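PDB 6RBN: Afp1 from Serratia entomophila, which probably forms the inner tube of the anti-feeding prophage, a contractile injection system, by stacking with copies of itself inside the sheath. Local coordinates for residues T118-P123 with Q135-M140. Residues are numbered along the deposited sequence; the frame is centred on the assembly and turned at random.
Sequences TSLTSP and QQITLM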
loop_
_atom_site.group_PDB
_atom_site.type_symbol
_atom_site.label_atom_id
_atom_site.label_comp_id
_atom_site.label_asym_id
_atom_site.label_seq_id
_atom_site.Cartn_x
_atom_site.Cartn_y
_atom_site.Cartn_z
ATOM N N THR A 118 -49.193 11.693 24.577
ATOM C CA THR A 118 -48.973 13.054 25.026
ATOM C C THR A 118 -48.205 13.901 24.028
ATOM O O THR A 118 -48.253 15.129 24.128
ATOM C CB THR A 118 -48.230 13.073 26.370
ATOM O OG1 THR A 118 -46.949 12.457 26.217
ATOM C CG2 THR A 118 -49.012 12.327 27.424
ATOM N N SER A 119 -47.511 13.294 23.069
ATOM C CA SER A 119 -46.789 14.060 22.066
ATOM C C SER A 119 -46.648 13.227 20.802
ATOM O O SER A 119 -46.702 11.999 20.841
ATOM C CB SER A 119 -45.411 14.492 22.568
ATOM O OG SER A 119 -44.542 13.387 22.676
ATOM N N LEU A 120 -46.469 13.919 19.681
ATOM C CA LEU A 120 -46.222 13.274 18.392
ATOM C C LEU A 120 -45.330 14.205 17.587
ATOM O O LEU A 120 -45.808 15.210 17.061
ATOM C CB LEU A 120 -47.519 12.993 17.648
ATOM C CG LEU A 120 -47.388 12.314 16.283
ATOM C CD1 LEU A 120 -46.792 10.931 16.422
ATOM C CD2 LEU A 120 -48.727 12.245 15.598
ATOM N N THR A 121 -44.048 13.879 17.490
ATOM C CA THR A 121 -43.093 14.761 16.837
ATOM C C THR A 121 -42.949 14.367 15.374
ATOM O O THR A 121 -42.592 13.228 15.064
ATOM C CB THR A 121 -41.735 14.721 17.535
ATOM O OG1 THR A 121 -41.167 13.422 17.393
ATOM C CG2 THR A 121 -41.891 15.028 19.007
ATOM N N SER A 122 -43.234 15.312 14.486
ATOM C CA SER A 122 -43.036 15.114 13.063
ATOM C C SER A 122 -41.541 15.083 12.747
ATOM O O SER A 122 -40.734 15.610 13.516
ATOM C CB SER A 122 -43.713 16.243 12.291
ATOM O OG SER A 122 -43.046 17.467 12.534
ATOM N N PRO A 123 -41.139 14.458 11.637
ATOM C CA PRO A 123 -39.716 14.433 11.289
ATOM C C PRO A 123 -39.196 15.800 10.872
ATOM O O PRO A 123 -39.937 16.673 10.419
ATOM C CB PRO A 123 -39.659 13.452 10.117
ATOM C CG PRO A 123 -41.018 13.477 9.553
ATOM C CD PRO A 123 -41.921 13.617 10.713
ATOM N N GLN A 135 -41.818 9.432 12.653
ATOM C CA GLN A 135 -42.576 10.002 13.751
ATOM C C GLN A 135 -42.167 9.350 15.060
ATOM O O GLN A 135 -41.743 8.196 15.091
ATOM C CB GLN A 135 -44.067 9.811 13.525
ATOM C CG GLN A 135 -44.630 10.659 12.423
ATOM C CD GLN A 135 -46.068 10.332 12.140
ATOM O OE1 GLN A 135 -46.614 9.372 12.680
ATOM N NE2 GLN A 135 -46.704 11.135 11.298
ATOM N N GLN A 136 -42.311 10.096 16.148
ATOM C CA GLN A 136 -41.883 9.654 17.471
ATOM C C GLN A 136 -42.945 10.066 18.480
ATOM O O GLN A 136 -43.088 11.252 18.787
ATOM C CB GLN A 136 -40.509 10.233 17.802
ATOM C CG GLN A 136 -39.922 9.883 19.154
ATOM C CD GLN A 136 -40.134 10.988 20.173
ATOM O OE1 GLN A 136 -40.248 12.157 19.815
ATOM N NE2 GLN A 136 -40.157 10.630 21.442
ATOM N N ILE A 137 -43.692 9.088 18.985
ATOM C CA ILE A 137 -44.820 9.315 19.879
ATOM C C ILE A 137 -44.412 8.947 21.300
ATOM O O ILE A 137 -43.690 7.968 21.519
ATOM C CB ILE A 137 -46.066 8.530 19.399
ATOM C CG1 ILE A 137 -47.302 8.839 20.243
ATOM C CG2 ILE A 137 -45.822 7.031 19.310
ATOM C CD1 ILE A 137 -48.585 8.387 19.603
ATOM N N THR A 138 -44.817 9.770 22.263
ATOM C CA THR A 138 -44.608 9.472 23.668
ATOM C C THR A 138 -45.947 9.187 24.328
ATOM O O THR A 138 -46.963 9.803 24.003
ATOM C CB THR A 138 -43.915 10.602 24.420
ATOM O OG1 THR A 138 -44.734 11.773 24.383
ATOM C CG2 THR A 138 -42.576 10.912 23.803
ATOM N N LEU A 139 -45.929 8.252 25.265
ATOM C CA LEU A 139 -47.136 7.747 25.889
ATOM C C LEU A 139 -47.027 7.906 27.395
ATOM O O LEU A 139 -45.940 7.810 27.968
ATOM C CB LEU A 139 -47.353 6.279 25.541
ATOM C CG LEU A 139 -47.491 5.928 24.061
ATOM C CD1 LEU A 139 -47.503 4.434 23.907
ATOM C CD2 LEU A 139 -48.739 6.516 23.474
ATOM N N MET A 140 -48.163 8.159 28.029
ATOM C CA MET A 140 -48.268 8.207 29.478
ATOM C C MET A 140 -49.057 6.996 29.944
ATOM O O MET A 140 -50.179 6.769 29.486
ATOM C CB MET A 140 -48.950 9.492 29.937
ATOM C CG MET A 140 -49.091 9.630 31.443
ATOM S SD MET A 140 -47.542 9.882 32.317
ATOM C CE MET A 140 -47.226 11.593 31.903
#
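T118 opens the pairing with a nearly straight backbone bond, its N lying 3.0 Å from T138 O with 173° at the hydrogen. Its OG1, set between the backbone N and the carbonyl carbon, hydrogen-bonds T138 OG1, and the two side chains cross at about a right angle. CG2 of T118 rests on CB of M140. At S119 the peptide oxygen accepts T138 N at 3.2 Å, from above the carbonyl plane. The hydroxyl S119 OG also bonds T138 OG1, so T138 OG1 is gripped by two hydroxyls. Strands 109-121 and 134-140 are antiparallel neighbours. They belong to the antiparallel sheet of a gp19-like tail tube protein. S119 and L120 also pair with a strand of a second subunit, so the sheet continues into the next copy. L120 faces the other way, with I137, into the buried side, where I81 of helix 78-81 touches it. Its CG is anti to the backbone N, and CD1 reaches I137 CB at 3.9 Å. T121 returns to the face of S119 and T138. T121 N gives Q136 O a nearly straight hydrogen bond of 3.1 Å, while T121 O takes a weak bond from Q136 N. T121 OG1 lies 2.9 Å from Q136 OE1, brought there by the bend of the glutamine at chi2 (-99°). Q136 O is a competing acceptor for the same proton. Q135 NE2 hydrogen-bonds N75 OD1.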